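PDB 1JAK: beta-N-acetylhexosaminidase from Streptomyces plicatus, which hydrolyses terminal beta-linked N-acetylhexosamine residues from glycosides, as a family 20 glycoside hydrolase that works by substrate-assisted catalysis. Local coordinates for residues 469-474 with 486-491; 418-423 with 480-485; 212-217 with 261-266; 196-201 with 283-288. All blocks are in the same frame, centred on the assembly; numbering follows the deposited sequence.

Contact 1 (469-474 with 486-491)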
loop_
_atom_site.group_PDB
_atom_site.type_symbol
_atom_site.label_atom_id
_atom_site.label_comp_id
_atom_site.label_asym_id
_atom_site.label_seq_id
_atom_site.Cartn_x
_atom_site.Cartn_y
_atom_site.Cartn_z
ATOM N N VAL A 469 5.936 -7.290 -4.044
ATOM C CA VAL A 469 4.738 -6.821 -4.731
ATOM C C VAL A 469 4.984 -5.417 -5.282
ATOM O O VAL A 469 4.465 -5.050 -6.339
ATOM C CB VAL A 469 3.523 -6.812 -3.791
ATOM C CG1 VAL A 469 2.265 -6.422 -4.567
ATOM C CG2 VAL A 469 3.356 -8.193 -3.161
ATOM N N ALA A 470 5.783 -4.633 -4.565
ATOM C CA ALA A 470 6.112 -3.286 -5.013
ATOM C C ALA A 470 6.898 -3.388 -6.317
ATOM O O ALA A 470 6.692 -2.596 -7.240
ATOM C CB ALA A 470 6.941 -2.564 -3.953
ATOM N N GLU A 471 7.797 -4.365 -6.395
ATOM C CA GLU A 471 8.587 -4.550 -7.606
ATOM C C GLU A 471 7.695 -4.924 -8.784
ATOM O O GLU A 471 7.881 -4.427 -9.893
ATOM C CB GLU A 471 9.661 -5.626 -7.415
ATOM C CG GLU A 471 10.423 -5.928 -8.709
ATOM C CD GLU A 471 11.860 -6.351 -8.475
ATOM O OE1 GLU A 471 12.539 -5.704 -7.649
ATOM O OE2 GLU A 471 12.316 -7.317 -9.126
ATOM N N LEU A 472 6.724 -5.802 -8.551
ATOM C CA LEU A 472 5.822 -6.201 -9.625
ATOM C C LEU A 472 5.089 -4.979 -10.166
ATOM O O LEU A 472 4.822 -4.882 -11.362
ATOM C CB LEU A 472 4.810 -7.237 -9.123
ATOM C CG LEU A 472 5.391 -8.587 -8.701
ATOM C CD1 LEU A 472 4.263 -9.504 -8.243
ATOM C CD2 LEU A 472 6.136 -9.218 -9.867
ATOM N N GLY A 473 4.783 -4.031 -9.286
ATOM C CA GLY A 473 4.081 -2.845 -9.729
ATOM C C GLY A 473 4.977 -1.818 -10.397
ATOM O O GLY A 473 4.542 -1.100 -11.294
ATOM N N TRP A 474 6.240 -1.765 -9.981
ATOM C CA TRP A 474 7.171 -0.771 -10.507
ATOM C C TRP A 474 8.150 -1.166 -11.618
ATOM O O TRP A 474 8.252 -0.478 -12.641
ATOM C CB TRP A 474 7.970 -0.179 -9.331
ATOM C CG TRP A 474 8.996 0.847 -9.737
ATOM C CD1 TRP A 474 10.187 0.616 -10.375
ATOM C CD2 TRP A 474 8.888 2.268 -9.595
ATOM N NE1 TRP A 474 10.820 1.807 -10.644
ATOM C CE2 TRP A 474 10.046 2.836 -10.177
ATOM C CE3 TRP A 474 7.924 3.119 -9.036
ATOM C CZ2 TRP A 474 10.265 4.217 -10.217
ATOM C CZ3 TRP A 474 8.143 4.496 -9.075
ATOM C CH2 TRP A 474 9.305 5.030 -9.663
ATOM N N LYS A 486 16.052 -12.622 -5.387
ATOM C CA LYS A 486 16.274 -13.110 -4.032
ATOM C C LYS A 486 17.574 -12.598 -3.430
ATOM O O LYS A 486 17.697 -12.503 -2.207
ATOM C CB LYS A 486 16.234 -14.644 -3.985
ATOM C CG LYS A 486 17.401 -15.352 -4.641
ATOM C CD LYS A 486 17.196 -16.862 -4.572
ATOM C CE LYS A 486 18.363 -17.616 -5.188
ATOM N NZ LYS A 486 18.147 -19.088 -5.128
ATOM N N VAL A 487 18.541 -12.262 -4.280
ATOM C CA VAL A 487 19.812 -11.736 -3.789
ATOM C C VAL A 487 19.606 -10.298 -3.327
ATOM O O VAL A 487 20.169 -9.874 -2.318
ATOM C CB VAL A 487 20.904 -11.767 -4.878
ATOM C CG1 VAL A 487 22.166 -11.088 -4.364
ATOM C CG2 VAL A 487 21.204 -13.207 -5.266
ATOM N N ARG A 488 18.798 -9.550 -4.072
ATOM C CA ARG A 488 18.510 -8.167 -3.714
ATOM C C ARG A 488 17.634 -8.140 -2.462
ATOM O O ARG A 488 17.745 -7.230 -1.638
ATOM C CB ARG A 488 17.819 -7.448 -4.879
ATOM C CG ARG A 488 18.762 -7.185 -6.056
ATOM C CD ARG A 488 18.128 -6.331 -7.152
ATOM N NE ARG A 488 17.217 -7.085 -8.013
ATOM C CZ ARG A 488 15.900 -6.907 -8.052
ATOM N NH1 ARG A 488 15.325 -5.998 -7.273
ATOM N NH2 ARG A 488 15.156 -7.629 -8.881
ATOM N N LEU A 489 16.771 -9.141 -2.315
ATOM C CA LEU A 489 15.911 -9.213 -1.137
ATOM C C LEU A 489 16.750 -9.625 0.069
ATOM O O LEU A 489 16.589 -9.087 1.163
ATOM C CB LEU A 489 14.777 -10.226 -1.352
ATOM C CG LEU A 489 13.739 -10.323 -0.225
ATOM C CD1 LEU A 489 13.036 -8.980 -0.048
ATOM C CD2 LEU A 489 12.719 -11.410 -0.557
ATOM N N ALA A 490 17.654 -10.578 -0.136
ATOM C CA ALA A 490 18.519 -11.047 0.941
ATOM C C ALA A 490 19.320 -9.890 1.529
ATOM O O ALA A 490 19.580 -9.849 2.732
ATOM C CB ALA A 490 19.473 -12.115 0.417
ATOM N N ALA A 491 19.697 -8.952 0.669
ATOM C CA ALA A 491 20.488 -7.797 1.072
ATOM C C ALA A 491 19.770 -6.862 2.040
ATOM O O ALA A 491 20.410 -6.046 2.706
ATOM C CB ALA A 491 20.927 -7.022 -0.160
#

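Contact 2 (418-423 with 480-485)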
loop_
_atom_site.group_PDB
_atom_site.type_symbol
_atom_site.label_atom_id
_atom_site.label_comp_id
_atom_site.label_asym_id
_atom_site.label_seq_id
_atom_site.Cartn_x
_atom_site.Cartn_y
_atom_site.Cartn_z
ATOM N N VAL A 418 1.751 -19.364 1.163
ATOM C CA VAL A 418 2.372 -18.466 0.205
ATOM C C VAL A 418 3.770 -18.052 0.631
ATOM O O VAL A 418 3.941 -17.107 1.403
ATOM C CB VAL A 418 1.496 -17.206 0.009
ATOM C CG1 VAL A 418 2.114 -16.285 -1.039
ATOM C CG2 VAL A 418 0.085 -17.618 -0.413
ATOM N N GLU A 419 4.772 -18.778 0.142
ATOM C CA GLU A 419 6.154 -18.449 0.458
ATOM C C GLU A 419 6.579 -17.238 -0.360
ATOM O O GLU A 419 5.834 -16.747 -1.212
ATOM C CB GLU A 419 7.085 -19.632 0.176
ATOM C CG GLU A 419 7.518 -20.401 1.429
ATOM C CD GLU A 419 8.577 -19.671 2.253
ATOM O OE1 GLU A 419 8.916 -18.516 1.920
ATOM O OE2 GLU A 419 9.075 -20.261 3.239
ATOM N N VAL A 420 7.786 -16.763 -0.099
ATOM C CA VAL A 420 8.304 -15.590 -0.780
ATOM C C VAL A 420 8.371 -15.715 -2.301
ATOM O O VAL A 420 7.974 -14.795 -3.013
ATOM C CB VAL A 420 9.689 -15.226 -0.224
ATOM C CG1 VAL A 420 10.193 -13.939 -0.865
ATOM C CG2 VAL A 420 9.597 -15.067 1.289
ATOM N N GLN A 421 8.853 -16.842 -2.812
ATOM C CA GLN A 421 8.932 -16.983 -4.261
ATOM C C GLN A 421 7.560 -16.937 -4.921
ATOM O O GLN A 421 7.377 -16.253 -5.924
ATOM C CB GLN A 421 9.656 -18.273 -4.669
ATOM C CG GLN A 421 9.709 -18.438 -6.187
ATOM C CD GLN A 421 10.586 -19.586 -6.655
ATOM O OE1 GLN A 421 11.123 -20.350 -5.852
ATOM N NE2 GLN A 421 10.731 -19.712 -7.968
ATOM N N ARG A 422 6.588 -17.649 -4.360
ATOM C CA ARG A 422 5.251 -17.652 -4.948
ATOM C C ARG A 422 4.662 -16.244 -5.019
ATOM O O ARG A 422 4.027 -15.871 -6.005
ATOM C CB ARG A 422 4.301 -18.554 -4.149
ATOM C CG ARG A 422 2.911 -18.655 -4.782
ATOM C CD ARG A 422 1.956 -19.506 -3.960
ATOM N NE ARG A 422 0.673 -19.683 -4.639
ATOM C CZ ARG A 422 0.487 -20.465 -5.698
ATOM N NH1 ARG A 422 1.504 -21.152 -6.208
ATOM N NH2 ARG A 422 -0.715 -20.561 -6.251
ATOM N N SER A 423 4.883 -15.457 -3.973
ATOM C CA SER A 423 4.356 -14.101 -3.925
ATOM C C SER A 423 4.948 -13.194 -5.003
ATOM O O SER A 423 4.274 -12.300 -5.510
ATOM C CB SER A 423 4.623 -13.494 -2.543
ATOM O OG SER A 423 4.047 -12.206 -2.430
ATOM N N HIS A 480 12.409 -8.892 -14.155
ATOM C CA HIS A 480 11.839 -9.920 -13.289
ATOM C C HIS A 480 12.567 -11.257 -13.384
ATOM O O HIS A 480 12.675 -11.847 -14.460
ATOM C CB HIS A 480 10.353 -10.109 -13.610
ATOM C CG HIS A 480 9.643 -11.019 -12.658
ATOM N ND1 HIS A 480 9.700 -12.394 -12.757
ATOM C CD2 HIS A 480 8.887 -10.751 -11.567
ATOM C CE1 HIS A 480 9.009 -12.932 -11.767
ATOM N NE2 HIS A 480 8.507 -11.957 -11.030
ATOM N N ASP A 481 13.061 -11.728 -12.243
ATOM C CA ASP A 481 13.786 -12.992 -12.163
ATOM C C ASP A 481 14.022 -13.341 -10.701
ATOM O O ASP A 481 14.738 -12.630 -9.999
ATOM C CB ASP A 481 15.132 -12.885 -12.880
ATOM C CG ASP A 481 15.918 -14.177 -12.828
ATOM O OD1 ASP A 481 15.439 -15.185 -13.391
ATOM O OD2 ASP A 481 17.011 -14.188 -12.223
ATOM N N TRP A 482 13.431 -14.441 -10.247
ATOM C CA TRP A 482 13.571 -14.855 -8.858
ATOM C C TRP A 482 15.005 -15.078 -8.383
ATOM O O TRP A 482 15.392 -14.579 -7.328
ATOM C CB TRP A 482 12.742 -16.118 -8.595
ATOM C CG TRP A 482 13.009 -16.717 -7.252
ATOM C CD1 TRP A 482 13.669 -17.885 -6.990
ATOM C CD2 TRP A 482 12.687 -16.144 -5.979
ATOM N NE1 TRP A 482 13.782 -18.072 -5.635
ATOM C CE2 TRP A 482 13.188 -17.019 -4.989
ATOM C CE3 TRP A 482 12.027 -14.975 -5.577
ATOM C CZ2 TRP A 482 13.051 -16.761 -3.619
ATOM C CZ3 TRP A 482 11.890 -14.717 -4.214
ATOM C CH2 TRP A 482 12.403 -15.610 -3.252
ATOM N N ASP A 483 15.794 -15.824 -9.150
ATOM C CA ASP A 483 17.167 -16.102 -8.738
ATOM C C ASP A 483 18.000 -14.860 -8.451
ATOM O O ASP A 483 18.830 -14.870 -7.540
ATOM C CB ASP A 483 17.879 -16.977 -9.773
ATOM C CG ASP A 483 17.353 -18.401 -9.790
ATOM O OD1 ASP A 483 16.855 -18.863 -8.742
ATOM O OD2 ASP A 483 17.454 -19.064 -10.843
ATOM N N THR A 484 17.791 -13.795 -9.217
ATOM C CA THR A 484 18.550 -12.571 -8.988
ATOM C C THR A 484 17.824 -11.658 -8.004
ATOM O O THR A 484 18.458 -10.922 -7.251
ATOM C CB THR A 484 18.836 -11.812 -10.308
ATOM O OG1 THR A 484 17.617 -11.587 -11.020
ATOM C CG2 THR A 484 19.789 -12.621 -11.184
ATOM N N TYR A 485 16.495 -11.714 -8.000
ATOM C CA TYR A 485 15.718 -10.895 -7.074
ATOM C C TYR A 485 15.989 -11.316 -5.630
ATOM O O TYR A 485 16.137 -10.468 -4.747
ATOM C CB TYR A 485 14.213 -11.029 -7.345
ATOM C CG TYR A 485 13.364 -10.353 -6.284
ATOM C CD1 TYR A 485 13.295 -8.961 -6.201
ATOM C CD2 TYR A 485 12.687 -11.103 -5.320
ATOM C CE1 TYR A 485 12.578 -8.331 -5.182
ATOM C CE2 TYR A 485 11.966 -10.482 -4.292
ATOM C CZ TYR A 485 11.920 -9.098 -4.231
ATOM O OH TYR A 485 11.239 -8.473 -3.212
#

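Contact 3 (212-217 with 261-266)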
loop_
_atom_site.group_PDB
_atom_site.type_symbol
_atom_site.label_atom_id
_atom_site.label_comp_id
_atom_site.label_asym_id
_atom_site.label_seq_id
_atom_site.Cartn_x
_atom_site.Cartn_y
_atom_site.Cartn_z
ATOM N N ALA A 212 -19.585 4.929 14.888
ATOM C CA ALA A 212 -18.283 4.996 15.537
ATOM C C ALA A 212 -18.330 4.683 17.031
ATOM O O ALA A 212 -17.554 3.863 17.520
ATOM C CB ALA A 212 -17.657 6.378 15.314
ATOM N N THR A 213 -19.241 5.330 17.756
ATOM C CA THR A 213 -19.335 5.136 19.200
ATOM C C THR A 213 -19.738 3.733 19.636
ATOM O O THR A 213 -19.308 3.261 20.691
ATOM C CB THR A 213 -20.301 6.157 19.832
ATOM O OG1 THR A 213 -21.621 5.954 19.319
ATOM C CG2 THR A 213 -19.853 7.570 19.510
ATOM N N TYR A 214 -20.561 3.065 18.834
ATOM C CA TYR A 214 -20.981 1.707 19.160
ATOM C C TYR A 214 -20.304 0.712 18.220
ATOM O O TYR A 214 -19.651 -0.233 18.667
ATOM C CB TYR A 214 -22.499 1.563 19.036
ATOM C CG TYR A 214 -23.012 0.239 19.563
ATOM C CD1 TYR A 214 -23.073 -0.009 20.932
ATOM C CD2 TYR A 214 -23.411 -0.776 18.689
ATOM C CE1 TYR A 214 -23.521 -1.240 21.425
ATOM C CE2 TYR A 214 -23.859 -2.006 19.169
ATOM C CZ TYR A 214 -23.912 -2.231 20.534
ATOM O OH TYR A 214 -24.364 -3.442 21.012
ATOM N N GLY A 215 -20.456 0.937 16.918
ATOM C CA GLY A 215 -19.863 0.046 15.934
ATOM C C GLY A 215 -18.351 -0.065 16.013
ATOM O O GLY A 215 -17.771 -1.059 15.578
ATOM N N GLY A 216 -17.700 0.954 16.558
ATOM C CA GLY A 216 -16.254 0.895 16.666
ATOM C C GLY A 216 -15.794 0.554 18.071
ATOM O O GLY A 216 -14.596 0.585 18.352
ATOM N N SER A 217 -16.733 0.196 18.944
ATOM C CA SER A 217 -16.405 -0.096 20.339
ATOM C C SER A 217 -15.624 -1.371 20.645
ATOM O O SER A 217 -15.176 -1.559 21.772
ATOM C CB SER A 217 -17.674 -0.057 21.202
ATOM O OG SER A 217 -18.556 -1.118 20.893
ATOM N N LEU A 261 -24.695 -2.623 11.056
ATOM C CA LEU A 261 -25.957 -3.282 11.379
ATOM C C LEU A 261 -26.189 -3.374 12.880
ATOM O O LEU A 261 -27.319 -3.241 13.349
ATOM C CB LEU A 261 -25.987 -4.691 10.781
ATOM C CG LEU A 261 -25.964 -4.782 9.253
ATOM C CD1 LEU A 261 -25.769 -6.229 8.832
ATOM C CD2 LEU A 261 -27.260 -4.219 8.684
ATOM N N ALA A 262 -25.117 -3.606 13.630
ATOM C CA ALA A 262 -25.212 -3.727 15.080
ATOM C C ALA A 262 -25.482 -2.377 15.736
ATOM O O ALA A 262 -25.991 -2.313 16.854
ATOM C CB ALA A 262 -23.923 -4.325 15.639
ATOM N N SER A 263 -25.143 -1.305 15.028
ATOM C CA SER A 263 -25.320 0.047 15.542
ATOM C C SER A 263 -26.714 0.625 15.308
ATOM O O SER A 263 -27.171 1.473 16.077
ATOM C CB SER A 263 -24.273 0.973 14.917
ATOM O OG SER A 263 -22.960 0.529 15.215
ATOM N N TYR A 264 -27.380 0.171 14.251
ATOM C CA TYR A 264 -28.714 0.663 13.920
ATOM C C TYR A 264 -29.668 -0.457 13.528
ATOM O O TYR A 264 -29.613 -0.974 12.413
ATOM C CB TYR A 264 -28.631 1.694 12.788
ATOM C CG TYR A 264 -27.988 2.996 13.215
ATOM C CD1 TYR A 264 -26.608 3.176 13.149
ATOM C CD2 TYR A 264 -28.762 4.030 13.740
ATOM C CE1 TYR A 264 -26.012 4.357 13.603
ATOM C CE2 TYR A 264 -28.182 5.207 14.195
ATOM C CZ TYR A 264 -26.808 5.366 14.126
ATOM O OH TYR A 264 -26.240 6.528 14.592
ATOM N N ALA A 265 -30.552 -0.815 14.452
ATOM C CA ALA A 265 -31.520 -1.882 14.225
ATOM C C ALA A 265 -32.294 -1.732 12.915
ATOM O O ALA A 265 -32.547 -2.716 12.222
ATOM C CB ALA A 265 -32.495 -1.947 15.402
ATOM N N GLU A 266 -32.659 -0.500 12.572
ATOM C CA GLU A 266 -33.432 -0.235 11.359
ATOM C C GLU A 266 -32.806 -0.701 10.044
ATOM O O GLU A 266 -33.517 -0.944 9.064
ATOM C CB GLU A 266 -33.755 1.259 11.271
ATOM C CG GLU A 266 -32.533 2.149 11.174
ATOM C CD GLU A 266 -32.846 3.600 11.468
ATOM O OE1 GLU A 266 -33.606 4.220 10.692
ATOM O OE2 GLU A 266 -32.332 4.119 12.483
HETATM O O HOH W 1 -26.096 -4.495 18.687
#

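Contact 4 (196-201 with 283-288)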
loop_
_atom_site.group_PDB
_atom_site.type_symbol
_atom_site.label_atom_id
_atom_site.label_comp_id
_atom_site.label_asym_id
_atom_site.label_seq_id
_atom_site.Cartn_x
_atom_site.Cartn_y
_atom_site.Cartn_z
ATOM N N SER A 196 -14.120 -0.361 7.428
ATOM C CA SER A 196 -15.290 -0.954 8.056
ATOM C C SER A 196 -15.439 -2.420 7.702
ATOM O O SER A 196 -15.059 -2.855 6.618
ATOM C CB SER A 196 -16.565 -0.202 7.640
ATOM O OG SER A 196 -16.876 -0.421 6.272
ATOM N N ASP A 197 -15.978 -3.186 8.641
ATOM C CA ASP A 197 -16.215 -4.599 8.416
ATOM C C ASP A 197 -17.142 -5.093 9.512
ATOM O O ASP A 197 -17.835 -4.293 10.149
ATOM C CB ASP A 197 -14.895 -5.379 8.404
ATOM C CG ASP A 197 -14.968 -6.613 7.525
ATOM O OD1 ASP A 197 -15.631 -7.593 7.925
ATOM O OD2 ASP A 197 -14.381 -6.594 6.422
ATOM N N ASP A 198 -17.161 -6.398 9.745
ATOM C CA ASP A 198 -18.050 -6.948 10.752
ATOM C C ASP A 198 -17.643 -6.682 12.187
ATOM O O ASP A 198 -18.505 -6.531 13.058
ATOM C CB ASP A 198 -18.207 -8.451 10.528
ATOM C CG ASP A 198 -18.823 -8.759 9.183
ATOM O OD1 ASP A 198 -19.905 -8.206 8.893
ATOM O OD2 ASP A 198 -18.228 -9.540 8.415
ATOM N N GLN A 199 -16.338 -6.600 12.429
ATOM C CA GLN A 199 -15.831 -6.387 13.779
ATOM C C GLN A 199 -15.592 -4.933 14.173
ATOM O O GLN A 199 -15.176 -4.652 15.301
ATOM C CB GLN A 199 -14.546 -7.197 13.975
ATOM C CG GLN A 199 -14.726 -8.692 13.700
ATOM C CD GLN A 199 -14.441 -9.074 12.257
ATOM O OE1 GLN A 199 -14.552 -8.253 11.346
ATOM N NE2 GLN A 199 -14.082 -10.335 12.045
ATOM N N GLY A 200 -15.860 -4.003 13.262
ATOM C CA GLY A 200 -15.655 -2.609 13.603
ATOM C C GLY A 200 -15.902 -1.598 12.501
ATOM O O GLY A 200 -15.717 -1.886 11.319
ATOM N N TRP A 201 -16.337 -0.409 12.910
ATOM C CA TRP A 201 -16.590 0.707 12.003
ATOM C C TRP A 201 -15.565 1.730 12.483
ATOM O O TRP A 201 -15.638 2.187 13.620
ATOM C CB TRP A 201 -18.015 1.234 12.184
ATOM C CG TRP A 201 -18.305 2.340 11.241
ATOM C CD1 TRP A 201 -17.951 3.653 11.380
ATOM C CD2 TRP A 201 -18.929 2.223 9.960
ATOM N NE1 TRP A 201 -18.312 4.361 10.258
ATOM C CE2 TRP A 201 -18.916 3.507 9.370
ATOM C CE3 TRP A 201 -19.497 1.154 9.249
ATOM C CZ2 TRP A 201 -19.450 3.752 8.100
ATOM C CZ3 TRP A 201 -20.029 1.397 7.987
ATOM C CH2 TRP A 201 -20.001 2.690 7.426
ATOM N N GLY A 283 -18.794 -13.422 5.564
ATOM C CA GLY A 283 -19.926 -13.753 4.709
ATOM C C GLY A 283 -21.327 -13.854 5.275
ATOM O O GLY A 283 -22.272 -14.098 4.523
ATOM N N PHE A 284 -21.473 -13.635 6.576
ATOM C CA PHE A 284 -22.763 -13.769 7.249
ATOM C C PHE A 284 -23.610 -12.509 7.384
ATOM O O PHE A 284 -24.779 -12.590 7.757
ATOM C CB PHE A 284 -22.523 -14.346 8.642
ATOM C CG PHE A 284 -21.635 -13.489 9.498
ATOM C CD1 PHE A 284 -22.158 -12.411 10.203
ATOM C CD2 PHE A 284 -20.266 -13.740 9.570
ATOM C CE1 PHE A 284 -21.330 -11.592 10.970
ATOM C CE2 PHE A 284 -19.429 -12.927 10.333
ATOM C CZ PHE A 284 -19.962 -11.852 11.033
ATOM N N SER A 285 -23.031 -11.349 7.096
ATOM C CA SER A 285 -23.759 -10.092 7.236
ATOM C C SER A 285 -24.227 -9.494 5.916
ATOM O O SER A 285 -23.622 -9.717 4.870
ATOM C CB SER A 285 -22.875 -9.073 7.952
ATOM O OG SER A 285 -21.669 -8.895 7.231
ATOM N N SER A 286 -25.306 -8.721 5.975
ATOM C CA SER A 286 -25.822 -8.073 4.778
ATOM C C SER A 286 -26.742 -6.897 5.067
ATOM O O SER A 286 -27.583 -6.955 5.965
ATOM C CB SER A 286 -26.583 -9.076 3.904
ATOM O OG SER A 286 -27.111 -8.425 2.754
ATOM N N LEU A 287 -26.567 -5.816 4.313
ATOM C CA LEU A 287 -27.450 -4.672 4.460
ATOM C C LEU A 287 -28.756 -5.201 3.885
ATOM O O LEU A 287 -28.743 -6.178 3.128
ATOM C CB LEU A 287 -26.960 -3.497 3.615
ATOM C CG LEU A 287 -25.623 -2.880 4.026
ATOM C CD1 LEU A 287 -25.271 -1.741 3.077
ATOM C CD2 LEU A 287 -25.721 -2.378 5.456
ATOM N N CYS A 288 -29.879 -4.582 4.230
ATOM C CA CYS A 288 -31.147 -5.061 3.699
ATOM C C CYS A 288 -31.446 -4.351 2.380
ATOM O O CYS A 288 -31.874 -3.198 2.358
ATOM C CB CYS A 288 -32.281 -4.850 4.709
ATOM S SG CYS A 288 -33.654 -5.980 4.318
HETATM O O HOH W 2 -18.834 -10.775 6.168
#

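Contact 1 (469-474 with 486-491)
Glu471 and Arg488 carry this contact between them, a doubly bonded salt bridge spanning two helices whose backbones stay well apart: the nearest CA atoms, those of Glu471 and Leu489, are 10.8 Å from each other. The ionic pairing is end-on. Arg488 NH1 donates to Glu471 OE1 at 2.8 Å and Arg488 NH2 to Glu471 OE2 at 2.9 Å, the N-H...O angles being 171° and 175°. Each oxygen offers its syn lone pair, and both lie almost exactly in the guanidinium plane; the carboxylate is turned only 11° from that plane, so the two groups form one nearly flat unit, NH1 and NH2 each facing one oxygen. Torsions bring them together: Glu471 reaches out with CG anti to its own amide nitrogen, whereas Arg488 bends at chi3 to swing its head across to the carboxylate.

Further hydrogen bonds pin the buried pair. Tyr424 OH bonds to Glu471 OE2, the Ala30 amide to Glu471 OE1, and Arg488 NH1 also reaches the carbonyl of Val27, so each carboxylate oxygen has at least two partners and its rotation is fixed. Replacing Glu471 with an alanine would probably leave the buried guanidinium without its counter-charge and strip the Tyr424 hydroxyl and Ala30 amide of this acceptor.

Geometrically this is the classic bidentate, coplanar arginine-carboxylate bridge. It ties helix 465-474, which packs through Val469 on barrel strand 440-447, to helix 482-490, and through Val27 and Ala30 also engages the N-terminal part of the chain, at the periphery of the catalytic alpha/beta barrel.

Contact 2 (418-423 with 480-485)
Trp482 loses the most surface here, laying one face of its indole against Gln421 and presenting an edge to Val420. Gln421 runs along that face with its chain extended, CG anti to the backbone N (chi1 179°). Its CB sits over the six-membered ring in a CH-pi contact, 3.8 Å from the centroid and 10° off the normal, and its terminal amide lies stacked over the pyrrole side, only 8° from parallel. There Gln421 CD is 3.5 Å from Trp482 CD1. The amide is held in this pose by Asp425, whose OD2 accepts from Gln421 NE2. Val420 meets the ring differently: its CG1 abuts the far rim near the ring plane, 3.7 Å from Trp482 CH2. Face and edge of one indole are thus used by consecutive residues of a single helical turn.

Both helices start at this point. Asp481 is the N-cap of its helix, its OD2 accepting from Thr484 N at 3.1 Å, while Glu419 occupies the equivalent place before Val420. The contact therefore packs the first turn of helix 420-424 on the first turn of helix 482-490, with helix 465-474 alongside, touched by Tyr485 at Pro467 and by Ser423 at Arg465.

Contact 3 (212-217 with 261-266)
Two helix C-terminal ends in the catalytic alpha/beta barrel meet here: the type I beta turn Tyr214-Ser217, which follows helix 210-213, rests against the last turn of helix 258-263. The closest CA atoms, of Gly215 and Ser263, are 5.5 Å apart, near enough for backbone and side chain to touch directly.

Tyr214 provides most of the first segment's contact. With CG anti to the amide nitrogen (chi1 -171°), its ring reaches out alongside the end of the other helix. Tyr214 CE2 comes to 3.2 Å from Ala262 O, an oblique approach, and to 4.2 Å from Ala262 CB, an apolar touch. Lower on the same side, Ser263 OG lies at the ring edge, 3.7 Å from Tyr214 CD2. A water links the far end of the ring to the helix: Tyr214 OH donates to it at 3.1 Å, and it donates in turn to Ala262 O at 2.9 Å. Cutting Tyr214 back to an alanine would probably open a gap beside Ala262 and break this water bridge, and the cation-pi contact with Arg210 would go as well.

Gly215 comes close to Ser263 OG, whose hydrogen bond is made inside its own helix to Ala259 O. A side chain on Gly215 would run into that hydroxyl, so the tightness of the junction depends on the missing CB.

The turn is closed by its own polar bonds. Tyr214 O accepts twice, from Ser217 N at 3.0 Å and from Ser217 OG at 2.6 Å, the hydroxyl lying in the carbonyl plane on a lone pair.

Contact 4 (196-201 with 283-288)
Asp198 on one irregular loop faces Ser285 and Phe284 on another. Its OD1 accepts a short hydrogen bond from Ser285 OG, 2.5 Å long, met on the syn side and 17° out of the carboxylate plane. The hydroxyl reaches it from a chi1 of 58°, between the backbone N and carbonyl carbon of Ser285. OD1 also accepts from Asn258 N. The Asp198 and Phe284 side chains point at each other from opposite directions, Phe284 CZ lying 3.8 Å from Asp198 CG, with ring and carboxylate planes 32° apart. The other oxygen is bridged by water, which donates to Asp198 OD2 at 2.6 Å and accepts from Gly283 N at 2.7 Å. Both carboxylate oxygens are thus tied to the 283-285 backbone or side chains.

Beyond this shell, the Asp198 amide is anchored on Asp197 OD1 at 2.7 Å. That oxygen also binds Arg168 and His256, so Asp197 links this loop to two residues that line the inhibitor pocket.

The 196-201 segment follows barrel strand 190-194, and the loop holding 283-288 leads to helix 292-307. Trp201 packs on that helix and on helix 258-263, while Cys288 is joined to Cys269 by a disulfide.

The four contacts form two pairs on the catalytic barrel. Contacts 1 and 2 share helix 482-490 and have centres 8 Å apart; Leu489 CD2 meets Val420 CG1 at 3.6 Å, and Glu471 OE2 lies 3.5 Å from Tyr485 CD1. Contacts 3 and 4, with centres 10 Å apart, also touch: Gly215 O is 3.1 Å from Trp201 N, probably a hydrogen bond, and Leu261 packs on Ser286 and Leu287. Between contacts 1 and 3, on opposite sides of the chain's centre, the centres are 42 Å apart. Contact 4 is near the bound isofagomine-type inhibitor, the Asp198 side chain lying about 7 Å from it.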